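PDB 5DJS: tetratricopeptide TPR_2 repeat protein from Thermobaculum terrenum, which joins an N-terminal array of tetratricopeptide repeat helices to a two-sheet GT-B fold of glycosyl transferase family 41, which holds a bound UDP. Local coordinates for residues Gly23-Ser28 and Gly50-Glu55; Leu13-Glu18 and Glu29-Arg34; Pro434-Glu439 and Leu473-Asp478. The protein carries 1 engineered substitution. One frame throughout, in Å; residues are numbered along the deposited sequence.

Contact 1 of 3, residues Gly23-Ser28 and Gly50-Glu55; sequences GDVLAS and GLLHGE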
ATOM      1  N   GLY A  23     -12.039  10.866  12.859  1.00 80.87           N
ATOM      2  CA  GLY A  23     -10.793  10.202  13.266  1.00 79.62           C
ATOM      3  C   GLY A  23     -10.759   9.670  14.698  1.00 79.89           C
ATOM      4  O   GLY A  23      -9.899   8.852  15.012  1.00 77.02           O
ATOM      5  N   ASP A  24     -11.671  10.126  15.563  1.00 79.63           N
ATOM      6  CA  ASP A  24     -11.711   9.702  16.979  1.00 82.25           C
ATOM      7  C   ASP A  24     -12.254   8.260  17.126  1.00 82.03           C
ATOM      8  O   ASP A  24     -13.470   8.028  17.200  1.00 74.65           O
ATOM      9  CB  ASP A  24     -12.535  10.701  17.820  1.00 82.61           C
ATOM     10  CG  ASP A  24     -12.338  10.535  19.343  1.00 82.72           C
ATOM     11  OD1 ASP A  24     -11.585   9.640  19.802  1.00 77.34           O
ATOM     12  OD2 ASP A  24     -12.959  11.324  20.094  1.00 80.17           O
ATOM     13  N   VAL A  25     -11.324   7.305  17.185  1.00 80.22           N
ATOM     14  CA  VAL A  25     -11.645   5.874  17.178  1.00 78.83           C
ATOM     15  C   VAL A  25     -12.134   5.417  18.556  1.00 82.07           C
ATOM     16  O   VAL A  25     -13.188   4.787  18.652  1.00 80.21           O
ATOM     17  CB  VAL A  25     -10.430   5.031  16.685  1.00 75.33           C
ATOM     18  CG1 VAL A  25     -10.620   3.534  16.927  1.00 73.49           C
ATOM     19  CG2 VAL A  25     -10.189   5.288  15.200  1.00 73.09           C
ATOM     20  N   LEU A  26     -11.373   5.742  19.605  1.00 85.10           N
ATOM     21  CA  LEU A  26     -11.724   5.377  20.990  1.00 89.87           C
ATOM     22  C   LEU A  26     -13.121   5.863  21.425  1.00 91.04           C
ATOM     23  O   LEU A  26     -13.788   5.202  22.229  1.00 93.27           O
ATOM     24  CB  LEU A  26     -10.654   5.883  21.982  1.00 92.10           C
ATOM     25  CG  LEU A  26      -9.277   5.194  21.939  1.00 95.37           C
ATOM     26  CD1 LEU A  26      -8.218   6.036  22.642  1.00 94.13           C
ATOM     27  CD2 LEU A  26      -9.320   3.789  22.537  1.00 93.77           C
ATOM     28  N   ALA A  27     -13.558   7.002  20.890  1.00 88.01           N
ATOM     29  CA  ALA A  27     -14.892   7.537  21.179  1.00 86.72           C
ATOM     30  C   ALA A  27     -16.003   6.836  20.399  1.00 82.30           C
ATOM     31  O   ALA A  27     -17.103   6.662  20.928  1.00 81.84           O
ATOM     32  CB  ALA A  27     -14.935   9.036  20.912  1.00 90.30           C
ATOM     33  N   SER A  28     -15.733   6.468  19.144  1.00 78.18           N
ATOM     34  CA  SER A  28     -16.704   5.725  18.325  1.00 74.67           C
ATOM     35  C   SER A  28     -16.930   4.313  18.875  1.00 73.94           C
ATOM     36  O   SER A  28     -18.066   3.848  18.949  1.00 68.34           O
ATOM     37  CB  SER A  28     -16.251   5.649  16.864  1.00 72.88           C
ATOM     38  OG  SER A  28     -17.264   5.092  16.041  1.00 70.59           O
ATOM     39  N   GLY A  50     -16.857  -3.720  14.100  1.00 45.26           N
ATOM     40  CA  GLY A  50     -16.157  -4.482  13.076  1.00 44.88           C
ATOM     41  C   GLY A  50     -15.122  -3.683  12.309  1.00 47.13           C
ATOM     42  O   GLY A  50     -13.957  -4.072  12.306  1.00 46.92           O
ATOM     43  N   LEU A  51     -15.538  -2.578  11.668  1.00 49.25           N
ATOM     44  CA  LEU A  51     -14.615  -1.706  10.898  1.00 51.62           C
ATOM     45  C   LEU A  51     -13.443  -1.251  11.739  1.00 51.06           C
ATOM     46  O   LEU A  51     -12.294  -1.382  11.329  1.00 51.23           O
ATOM     47  CB  LEU A  51     -15.269  -0.404  10.427  1.00 54.57           C
ATOM     48  CG  LEU A  51     -16.557  -0.343   9.646  1.00 57.61           C
ATOM     49  CD1 LEU A  51     -16.766   1.079   9.133  1.00 59.58           C
ATOM     50  CD2 LEU A  51     -16.479  -1.308   8.503  1.00 59.53           C
ATOM     51  N   LEU A  52     -13.769  -0.688  12.900  1.00 48.65           N
ATOM     52  CA  LEU A  52     -12.810   0.027  13.724  1.00 51.37           C
ATOM     53  C   LEU A  52     -11.694  -0.889  14.173  1.00 51.50           C
ATOM     54  O   LEU A  52     -10.526  -0.541  14.055  1.00 55.95           O
ATOM     55  CB  LEU A  52     -13.505   0.652  14.940  1.00 52.37           C
ATOM     56  CG  LEU A  52     -14.517   1.769  14.652  1.00 52.77           C
ATOM     57  CD1 LEU A  52     -15.365   2.037  15.891  1.00 53.28           C
ATOM     58  CD2 LEU A  52     -13.825   3.043  14.181  1.00 52.89           C
ATOM     59  N   HIS A  53     -12.065  -2.062  14.672  1.00 52.46           N
ATOM     60  CA  HIS A  53     -11.091  -3.090  15.039  1.00 51.55           C
ATOM     61  C   HIS A  53     -10.337  -3.653  13.828  1.00 52.49           C
ATOM     62  O   HIS A  53      -9.172  -4.027  13.950  1.00 58.39           O
ATOM     63  CB  HIS A  53     -11.760  -4.187  15.871  1.00 49.91           C
ATOM     64  CG  HIS A  53     -12.002  -3.775  17.289  1.00 52.21           C
ATOM     65  ND1 HIS A  53     -11.027  -3.868  18.257  1.00 53.62           N
ATOM     66  CD2 HIS A  53     -13.080  -3.225  17.893  1.00 53.64           C
ATOM     67  CE1 HIS A  53     -11.500  -3.411  19.402  1.00 53.38           C
ATOM     68  NE2 HIS A  53     -12.743  -3.012  19.209  1.00 52.78           N
ATOM     69  N   GLY A  54     -10.997  -3.693  12.674  1.00 51.86           N
ATOM     70  CA  GLY A  54     -10.353  -4.013  11.400  1.00 53.40           C
ATOM     71  C   GLY A  54      -9.275  -3.020  11.005  1.00 55.80           C
ATOM     72  O   GLY A  54      -8.203  -3.424  10.559  1.00 52.57           O
ATOM     73  N   GLU A  55      -9.561  -1.727  11.172  1.00 63.37           N
ATOM     74  CA  GLU A  55      -8.560  -0.665  10.972  1.00 66.30           C
ATOM     75  C   GLU A  55      -7.446  -0.747  12.020  1.00 62.51           C
ATOM     76  O   GLU A  55      -6.281  -0.575  11.680  1.00 64.81           O
ATOM     77  CB  GLU A  55      -9.199   0.733  10.984  1.00 73.83           C
ATOM     78  CG  GLU A  55      -9.955   1.091   9.703  1.00 80.80           C
ATOM     79  CD  GLU A  55     -10.583   2.488   9.725  1.00 89.42           C
ATOM     80  OE1 GLU A  55     -10.973   2.988  10.811  1.00 91.72           O
ATOM     81  OE2 GLU A  55     -10.700   3.092   8.635  1.00 90.77           O
TER

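Contact 2 of 3, residues Leu13-Glu18 and Glu29-Arg34; sequences LSHAHE and ERACWR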
ATOM      1  N   LEU A  13     -25.696   6.261  17.782  1.00 68.22           N
ATOM      2  CA  LEU A  13     -25.298   5.701  16.487  1.00 67.34           C
ATOM      3  C   LEU A  13     -24.800   6.770  15.499  1.00 73.45           C
ATOM      4  O   LEU A  13     -23.849   6.527  14.751  1.00 75.52           O
ATOM      5  CB  LEU A  13     -26.433   4.864  15.882  1.00 63.10           C
ATOM      6  CG  LEU A  13     -26.122   3.490  15.264  1.00 63.48           C
ATOM      7  CD1 LEU A  13     -25.103   2.662  16.045  1.00 61.48           C
ATOM      8  CD2 LEU A  13     -27.420   2.695  15.117  1.00 62.41           C
ATOM      9  N   SER A  14     -25.423   7.947  15.505  1.00 79.78           N
ATOM     10  CA  SER A  14     -24.934   9.079  14.707  1.00 82.41           C
ATOM     11  C   SER A  14     -23.680   9.707  15.320  1.00 85.10           C
ATOM     12  O   SER A  14     -22.775  10.102  14.585  1.00 87.16           O
ATOM     13  CB  SER A  14     -26.017  10.140  14.526  1.00 82.86           C
ATOM     14  OG  SER A  14     -26.640  10.428  15.759  1.00 84.72           O
ATOM     15  N   HIS A  15     -23.632   9.803  16.651  1.00 87.89           N
ATOM     16  CA  HIS A  15     -22.417  10.243  17.363  1.00 93.34           C
ATOM     17  C   HIS A  15     -21.223   9.336  17.038  1.00 87.25           C
ATOM     18  O   HIS A  15     -20.106   9.818  16.838  1.00 85.52           O
ATOM     19  CB  HIS A  15     -22.661  10.300  18.885  1.00102.16           C
ATOM     20  CG  HIS A  15     -21.434  10.610  19.698  1.00111.93           C
ATOM     21  ND1 HIS A  15     -20.843   9.686  20.534  1.00114.92           N
ATOM     22  CD2 HIS A  15     -20.693  11.740  19.805  1.00115.14           C
ATOM     23  CE1 HIS A  15     -19.790  10.231  21.118  1.00114.85           C
ATOM     24  NE2 HIS A  15     -19.677  11.476  20.692  1.00116.98           N
ATOM     25  N   ALA A  16     -21.479   8.030  16.978  1.00 81.78           N
ATOM     26  CA  ALA A  16     -20.447   7.047  16.666  1.00 77.23           C
ATOM     27  C   ALA A  16     -19.929   7.201  15.242  1.00 75.36           C
ATOM     28  O   ALA A  16     -18.726   7.107  15.011  1.00 72.61           O
ATOM     29  CB  ALA A  16     -20.979   5.638  16.882  1.00 77.53           C
ATOM     30  N   HIS A  17     -20.840   7.431  14.298  1.00 76.71           N
ATOM     31  CA  HIS A  17     -20.468   7.667  12.896  1.00 81.47           C
ATOM     32  C   HIS A  17     -19.692   8.979  12.673  1.00 82.94           C
ATOM     33  O   HIS A  17     -18.802   9.029  11.822  1.00 80.20           O
ATOM     34  CB  HIS A  17     -21.705   7.635  11.984  1.00 84.38           C
ATOM     35  CG  HIS A  17     -22.195   6.254  11.675  1.00 86.00           C
ATOM     36  ND1 HIS A  17     -21.395   5.291  11.101  1.00 89.01           N
ATOM     37  CD2 HIS A  17     -23.412   5.685  11.834  1.00 86.43           C
ATOM     38  CE1 HIS A  17     -22.093   4.182  10.933  1.00 88.46           C
ATOM     39  NE2 HIS A  17     -23.320   4.395  11.373  1.00 88.42           N
ATOM     40  N   GLU A  18     -20.047  10.036  13.406  1.00 88.12           N
ATOM     41  CA  GLU A  18     -19.292  11.303  13.360  1.00 94.29           C
ATOM     42  C   GLU A  18     -17.881  11.104  13.897  1.00 91.34           C
ATOM     43  O   GLU A  18     -16.901  11.495  13.251  1.00 89.33           O
ATOM     44  CB  GLU A  18     -19.978  12.408  14.178  1.00 98.35           C
ATOM     45  CG  GLU A  18     -21.202  13.031  13.524  1.00100.53           C
ATOM     46  CD  GLU A  18     -21.805  14.141  14.368  1.00102.49           C
ATOM     47  OE1 GLU A  18     -21.063  15.072  14.747  1.00106.98           O
ATOM     48  OE2 GLU A  18     -23.022  14.086  14.651  1.00 99.62           O
ATOM     49  N   GLU A  29     -15.839   3.648  19.255  1.00 75.21           N
ATOM     50  CA  GLU A  29     -15.895   2.329  19.889  1.00 74.72           C
ATOM     51  C   GLU A  29     -16.774   2.339  21.141  1.00 74.66           C
ATOM     52  O   GLU A  29     -17.677   1.518  21.265  1.00 72.32           O
ATOM     53  CB  GLU A  29     -14.482   1.830  20.247  1.00 76.55           C
ATOM     54  CG  GLU A  29     -14.449   0.568  21.110  1.00 80.75           C
ATOM     55  CD  GLU A  29     -13.049   0.117  21.494  1.00 83.55           C
ATOM     56  OE1 GLU A  29     -12.241   0.960  21.935  1.00 84.46           O
ATOM     57  OE2 GLU A  29     -12.765  -1.093  21.380  1.00 88.13           O
ATOM     58  N   ARG A  30     -16.507   3.255  22.070  1.00 77.00           N
ATOM     59  CA  ARG A  30     -17.208   3.233  23.365  1.00 77.69           C
ATOM     60  C   ARG A  30     -18.709   3.534  23.196  1.00 71.18           C
ATOM     61  O   ARG A  30     -19.542   3.010  23.946  1.00 72.75           O
ATOM     62  CB  ARG A  30     -16.509   4.125  24.426  1.00 84.67           C
ATOM     63  CG  ARG A  30     -17.027   5.552  24.635  1.00 91.91           C
ATOM     64  CD  ARG A  30     -16.397   6.204  25.871  1.00 93.40           C
ATOM     65  NE  ARG A  30     -14.941   6.323  25.753  1.00 92.82           N
ATOM     66  CZ  ARG A  30     -14.280   7.327  25.164  1.00 96.39           C
ATOM     67  NH1 ARG A  30     -14.916   8.369  24.622  1.00 96.30           N
ATOM     68  NH2 ARG A  30     -12.950   7.291  25.121  1.00 99.01           N
ATOM     69  N   ALA A  31     -19.040   4.353  22.199  1.00 63.43           N
ATOM     70  CA  ALA A  31     -20.432   4.616  21.823  1.00 60.57           C
ATOM     71  C   ALA A  31     -21.113   3.380  21.223  1.00 57.29           C
ATOM     72  O   ALA A  31     -22.279   3.113  21.513  1.00 56.22           O
ATOM     73  CB  ALA A  31     -20.503   5.780  20.844  1.00 62.85           C
ATOM     74  N   CYS A  32     -20.389   2.640  20.381  1.00 55.34           N
ATOM     75  CA  CYS A  32     -20.880   1.357  19.843  1.00 49.93           C
ATOM     76  C   CYS A  32     -21.154   0.316  20.934  1.00 49.30           C
ATOM     77  O   CYS A  32     -22.116  -0.436  20.833  1.00 47.23           O
ATOM     78  CB  CYS A  32     -19.901   0.752  18.838  1.00 47.12           C
ATOM     79  SG  CYS A  32     -19.911   1.483  17.197  1.00 45.48           S
ATOM     80  N   TRP A  33     -20.302   0.259  21.954  1.00 51.82           N
ATOM     81  CA  TRP A  33     -20.538  -0.638  23.095  1.00 55.93           C
ATOM     82  C   TRP A  33     -21.800  -0.241  23.852  1.00 60.11           C
ATOM     83  O   TRP A  33     -22.576  -1.116  24.236  1.00 59.73           O
ATOM     84  CB  TRP A  33     -19.325  -0.713  24.053  1.00 54.38           C
ATOM     85  CG  TRP A  33     -18.175  -1.534  23.498  1.00 54.01           C
ATOM     86  CD1 TRP A  33     -16.912  -1.094  23.235  1.00 55.78           C
ATOM     87  CD2 TRP A  33     -18.202  -2.923  23.117  1.00 52.90           C
ATOM     88  NE1 TRP A  33     -16.143  -2.121  22.722  1.00 55.14           N
ATOM     89  CE2 TRP A  33     -16.909  -3.251  22.639  1.00 52.24           C
ATOM     90  CE3 TRP A  33     -19.189  -3.920  23.138  1.00 51.16           C
ATOM     91  CZ2 TRP A  33     -16.578  -4.532  22.185  1.00 49.34           C
ATOM     92  CZ3 TRP A  33     -18.860  -5.195  22.683  1.00 51.08           C
ATOM     93  CH2 TRP A  33     -17.560  -5.488  22.214  1.00 50.72           C
ATOM     94  N   ARG A  34     -22.009   1.068  24.039  1.00 66.72           N
ATOM     95  CA  ARG A  34     -23.221   1.583  24.709  1.00 68.37           C
ATOM     96  C   ARG A  34     -24.515   1.175  24.000  1.00 62.92           C
ATOM     97  O   ARG A  34     -25.530   0.955  24.655  1.00 65.49           O
ATOM     98  CB  ARG A  34     -23.170   3.116  24.892  1.00 76.69           C
ATOM     99  CG  ARG A  34     -22.335   3.574  26.081  1.00 82.98           C
ATOM    100  CD  ARG A  34     -22.686   4.981  26.551  1.00 91.66           C
ATOM    101  NE  ARG A  34     -21.852   5.366  27.696  1.00102.45           N
ATOM    102  CZ  ARG A  34     -20.629   5.910  27.633  1.00107.29           C
ATOM    103  NH1 ARG A  34     -20.035   6.188  26.468  1.00107.24           N
ATOM    104  NH2 ARG A  34     -19.982   6.191  28.764  1.00109.98           N
TER

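Contact 3 of 3, residues Pro434-Glu439 and Leu473-Asp478; sequences PVVTLE and LGLGRD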
ATOM      1  N   PRO A 434      20.314  -8.441   3.629  1.00 48.14           N
ATOM      2  CA  PRO A 434      19.929  -8.736   2.251  1.00 48.71           C
ATOM      3  C   PRO A 434      18.497  -9.284   2.150  1.00 50.37           C
ATOM      4  O   PRO A 434      17.961  -9.825   3.133  1.00 50.51           O
ATOM      5  CB  PRO A 434      20.950  -9.795   1.799  1.00 49.37           C
ATOM      6  CG  PRO A 434      21.632 -10.285   3.024  1.00 48.40           C
ATOM      7  CD  PRO A 434      21.163  -9.497   4.204  1.00 47.76           C
ATOM      8  N   VAL A 435      17.905  -9.143   0.960  1.00 47.34           N
ATOM      9  CA  VAL A 435      16.522  -9.530   0.691  1.00 42.96           C
ATOM     10  C   VAL A 435      16.496 -10.444  -0.524  1.00 42.75           C
ATOM     11  O   VAL A 435      17.002 -10.061  -1.580  1.00 43.73           O
ATOM     12  CB  VAL A 435      15.647  -8.290   0.398  1.00 41.21           C
ATOM     13  CG1 VAL A 435      14.193  -8.681   0.157  1.00 39.99           C
ATOM     14  CG2 VAL A 435      15.730  -7.282   1.541  1.00 40.58           C
ATOM     15  N   VAL A 436      15.904 -11.632  -0.381  1.00 39.40           N
ATOM     16  CA  VAL A 436      15.694 -12.547  -1.507  1.00 38.62           C
ATOM     17  C   VAL A 436      14.272 -12.327  -2.042  1.00 40.44           C
ATOM     18  O   VAL A 436      13.335 -12.169  -1.258  1.00 39.54           O
ATOM     19  CB  VAL A 436      15.865 -14.019  -1.087  1.00 39.16           C
ATOM     20  CG1 VAL A 436      15.857 -14.942  -2.306  1.00 37.66           C
ATOM     21  CG2 VAL A 436      17.160 -14.211  -0.289  1.00 40.99           C
ATOM     22  N   THR A 437      14.123 -12.294  -3.372  1.00 42.05           N
ATOM     23  CA  THR A 437      12.835 -12.043  -4.036  1.00 43.30           C
ATOM     24  C   THR A 437      12.673 -12.904  -5.269  1.00 44.65           C
ATOM     25  O   THR A 437      13.659 -13.402  -5.814  1.00 46.26           O
ATOM     26  CB  THR A 437      12.691 -10.585  -4.525  1.00 44.88           C
ATOM     27  OG1 THR A 437      13.540 -10.351  -5.659  1.00 49.44           O
ATOM     28  CG2 THR A 437      13.081  -9.610  -3.458  1.00 48.41           C
ATOM     29  N   LEU A 438      11.424 -13.057  -5.708  1.00 44.76           N
ATOM     30  CA  LEU A 438      11.115 -13.518  -7.059  1.00 46.74           C
ATOM     31  C   LEU A 438      10.772 -12.296  -7.926  1.00 48.70           C
ATOM     32  O   LEU A 438      10.010 -11.420  -7.514  1.00 50.37           O
ATOM     33  CB  LEU A 438       9.954 -14.513  -7.046  1.00 47.07           C
ATOM     34  CG  LEU A 438       9.473 -15.067  -8.400  1.00 48.00           C
ATOM     35  CD1 LEU A 438      10.554 -15.890  -9.078  1.00 48.46           C
ATOM     36  CD2 LEU A 438       8.204 -15.900  -8.255  1.00 47.79           C
ATOM     37  N   GLU A 439      11.360 -12.235  -9.117  1.00 48.45           N
ATOM     38  CA  GLU A 439      10.998 -11.237 -10.113  1.00 48.96           C
ATOM     39  C   GLU A 439       9.803 -11.807 -10.870  1.00 49.38           C
ATOM     40  O   GLU A 439       9.961 -12.718 -11.689  1.00 50.33           O
ATOM     41  CB  GLU A 439      12.188 -10.954 -11.048  1.00 48.82           C
ATOM     42  CG  GLU A 439      11.975  -9.822 -12.036  1.00 49.57           C
ATOM     43  CD  GLU A 439      13.208  -9.528 -12.878  1.00 51.36           C
ATOM     44  OE1 GLU A 439      13.800  -8.445 -12.673  1.00 52.60           O
ATOM     45  OE2 GLU A 439      13.582 -10.370 -13.734  1.00 49.52           O
ATOM     46  N   LEU A 473      19.084 -20.555   0.335  1.00 56.30           N
ATOM     47  CA  LEU A 473      19.963 -21.617   0.841  1.00 58.31           C
ATOM     48  C   LEU A 473      21.434 -21.188   0.820  1.00 62.61           C
ATOM     49  O   LEU A 473      22.128 -21.298   1.836  1.00 64.76           O
ATOM     50  CB  LEU A 473      19.768 -22.912   0.032  1.00 58.80           C
ATOM     51  CG  LEU A 473      18.744 -23.939   0.535  1.00 59.27           C
ATOM     52  CD1 LEU A 473      17.516 -23.311   1.172  1.00 59.05           C
ATOM     53  CD2 LEU A 473      18.335 -24.895  -0.587  1.00 58.36           C
ATOM     54  N   GLY A 474      21.888 -20.697  -0.337  1.00 64.02           N
ATOM     55  CA  GLY A 474      23.252 -20.186  -0.506  1.00 65.01           C
ATOM     56  C   GLY A 474      23.670 -19.145   0.519  1.00 64.84           C
ATOM     57  O   GLY A 474      24.810 -19.159   0.978  1.00 68.90           O
ATOM     58  N   LEU A 475      22.751 -18.250   0.877  1.00 61.75           N
ATOM     59  CA  LEU A 475      23.005 -17.226   1.897  1.00 60.72           C
ATOM     60  C   LEU A 475      22.976 -17.763   3.331  1.00 60.91           C
ATOM     61  O   LEU A 475      23.695 -17.262   4.198  1.00 62.41           O
ATOM     62  CB  LEU A 475      21.995 -16.078   1.777  1.00 59.94           C
ATOM     63  CG  LEU A 475      22.030 -15.178   0.537  1.00 59.44           C
ATOM     64  CD1 LEU A 475      20.991 -14.079   0.703  1.00 59.77           C
ATOM     65  CD2 LEU A 475      23.397 -14.566   0.297  1.00 60.84           C
ATOM     66  N   GLY A 476      22.130 -18.756   3.591  1.00 61.75           N
ATOM     67  CA  GLY A 476      22.052 -19.374   4.915  1.00 64.15           C
ATOM     68  C   GLY A 476      23.281 -20.187   5.290  1.00 66.50           C
ATOM     69  O   GLY A 476      23.574 -20.366   6.475  1.00 65.52           O
ATOM     70  N   ARG A 477      23.989 -20.688   4.280  1.00 68.03           N
ATOM     71  CA  ARG A 477      25.199 -21.477   4.478  1.00 70.20           C
ATOM     72  C   ARG A 477      26.463 -20.600   4.551  1.00 72.30           C
ATOM     73  O   ARG A 477      27.127 -20.567   5.590  1.00 74.44           O
ATOM     74  CB  ARG A 477      25.294 -22.552   3.390  1.00 69.86           C
ATOM     75  CG  ARG A 477      24.252 -23.643   3.598  1.00 70.06           C
ATOM     76  CD  ARG A 477      23.908 -24.429   2.340  1.00 69.38           C
ATOM     77  NE  ARG A 477      22.805 -25.361   2.602  1.00 68.58           N
ATOM     78  CZ  ARG A 477      22.159 -26.078   1.682  1.00 74.12           C
ATOM     79  NH1 ARG A 477      22.488 -26.008   0.391  1.00 78.12           N
ATOM     80  NH2 ARG A 477      21.162 -26.880   2.055  1.00 75.56           N
ATOM     81  N   ASP A 478      26.764 -19.865   3.482  1.00 73.42           N
ATOM     82  CA  ASP A 478      28.017 -19.082   3.392  1.00 75.11           C
ATOM     83  C   ASP A 478      28.032 -17.769   4.224  1.00 72.24           C
ATOM     84  O   ASP A 478      27.372 -16.788   3.878  1.00 68.56           O
ATOM     85  CB  ASP A 478      28.334 -18.783   1.917  1.00 76.32           C
ATOM     86  CG  ASP A 478      29.801 -18.455   1.675  1.00 79.51           C
ATOM     87  OD1 ASP A 478      30.508 -18.010   2.606  1.00 77.55           O
ATOM     88  OD2 ASP A 478      30.250 -18.644   0.528  1.00 84.65           O
TER

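Contact 1 of 3, residues Gly23-Ser28 and Gly50-Glu55
Leu52 reaches from helix 43-56 to Val25 and Ser28 on the first turn of helix 25-38. Its forked end makes the closest approaches of the contact, one branch to each residue. CD2 meets the Val25 side chain at 4.2 Å from CG1. The other branch, CD1, lies against Ser28. It is 3.8 Å from Ser28 CB and 3.6 Å from Ser28 OG. Val25 and Ser28 are three residues apart, so they lie on the same face of their helix and offer one surface to the two methyls. Leu52 has CG beside its backbone N (chi1 -66°) and an extended second torsion, which sends the fork out toward helix 25-38. The two backbones come nearest at Val25 and Leu52, with CA atoms 6.9 Å apart.

Helix 43-56 lies in a tetratricopeptide repeat range. Such repeats are built from antiparallel helices packed in a row, and Leu52 is one of the buried side chains between helices 25-38 and 43-56. It also touches Gln20 of helix 5-21, so its side chain meets two other helices.

No hydrogen bond joins the two segments. The approach of Leu52 CD1 to Ser28 OG is van der Waals contact with a hydroxyl already engaged. Ser28 OG stands anti to its own N (chi1 -172°) and donates to Ala16 O of helix 5-21, which satisfies this buried polar atom.

Helix 25-38 starts just before this contact. Gly23 follows helix 5-21 with a positive phi, a conformation that suits glycine. Asp24 is the N-cap, and its OD1 accepts a weak capping bond from Ala27 N at 3.5 Å.

Contact 2 of 3, residues Leu13-Glu18 and Glu29-Arg34
Ala16 and Ala31 meet methyl to methyl, CB to CB at 4.0 Å, where helix 5-21 passes helix 25-38. Their CA atoms are 5.7 Å apart, the closest backbone pair of the two segments. Ala16 CB also faces the sulfur of Cys32, with SG at 4.3 Å. Ala31 CB has a second partner in His15. The methyl sits at the edge of the imidazole, near the ring plane, 3.9 Å from ND1. The His15 ring gets there because CG is anti to the backbone N (chi1 174°), which swings it along the flank of the alanine pair. The contact therefore passes from the exposed His15 to the buried alanines and Cys32.

The short segments run antiparallel at 160°, and their axes approach to 8.6 Å. Small side chains at the crossing permit this spacing. The two helices form an antiparallel helical hairpin, as in the helix pairs of tetratricopeptide repeats.

Farther out, Cys32 also touches Leu48 and Leu49, so helix 43-56 packs beside the hairpin. His17 NE2 is hydrogen-bonded to Glu44 OE2 of that helix and ties helix 5-21 to it. A weak hydrogen bond from His53 NE2 to Glu29 OE2 links helix 43-56 to helix 25-38 as well. The guanidinium groups of Arg30 and Arg34 lie near His15 without touching its nitrogens. His15 NE2 is 6.9 Å from Arg30 NH1, and His15 ND1 is 6.9 Å from Arg34 NH1. Their charges may weakly disfavour protonation of the imidazole.

Contact 3 of 3, residues Pro434-Glu439 and Leu473-Asp478
Pro434 touches Leu475 just before strand 435-438 begins. Its ring carbon CB is 4.4 Å from Leu475 CD1, the looser of the two apolar contacts made by that methyl. The backbones stay well apart. Even the nearest CA atoms, those of Pro434 and Leu475, are 9.0 Å from each other, so the contact is made by side chains reaching out from both.

Val435 turns away from helix 465-477 and packs on helix 423-430 instead. Val436 turns back, as expected from the alternation of a strand. Its CG2 meets Leu475 CD1 at 4.0 Å, and the two side chains reach toward each other tip to tip. The side chain of Val436 is about 14 Å from the bound UDP. Leu475 holds CG beside its backbone N (chi1 -67°) and is extended beyond, which brings CD1 to both Pro434 and Val436. No hydrogen bond crosses the contact, and all three residues are buried. Beyond Val436 the strand runs away from the helix. Thr437 packs on helix 447-454, and Glu439 OE1 forms a salt bridge with Arg453 NE of that helix.

Leu475 also touches Leu460, which Pro434 touches too, and Leu482 and Leu485 of helix 479-521. Strand 435-438 lies between strands 412-414 and 461-462 in a parallel six-stranded sheet, one of the two Rossmann-like halves of the GT-B fold. The contact lies between the side of the sheet faced by Pro434 and Val436 and the last turn of helix 465-477, with helix 479-521 packed alongside Leu475.

How the contacts relate
From the N terminus, contact 2 opens first, on helix 5-21. Contact 1 opens at the turn into helix 25-38, before contact 2 closes farther along that helix. Contact 1 then closes on helix 43-56. The two loops therefore cross, and they share helix 25-38. Their centres are 9 Å apart, and the bond from Ser28 OG to Ala16 O links them. Together they tie the first three helices into one layered array. Contact 3 follows in series, much later in the chain. It closes a loop from strand 435-438 to the end of helix 465-477, in the half of the GT-B fold built on the second parallel sheet. It lies on the opposite side of the chain's centre, about 25 Å from contact 1 at the nearest atoms.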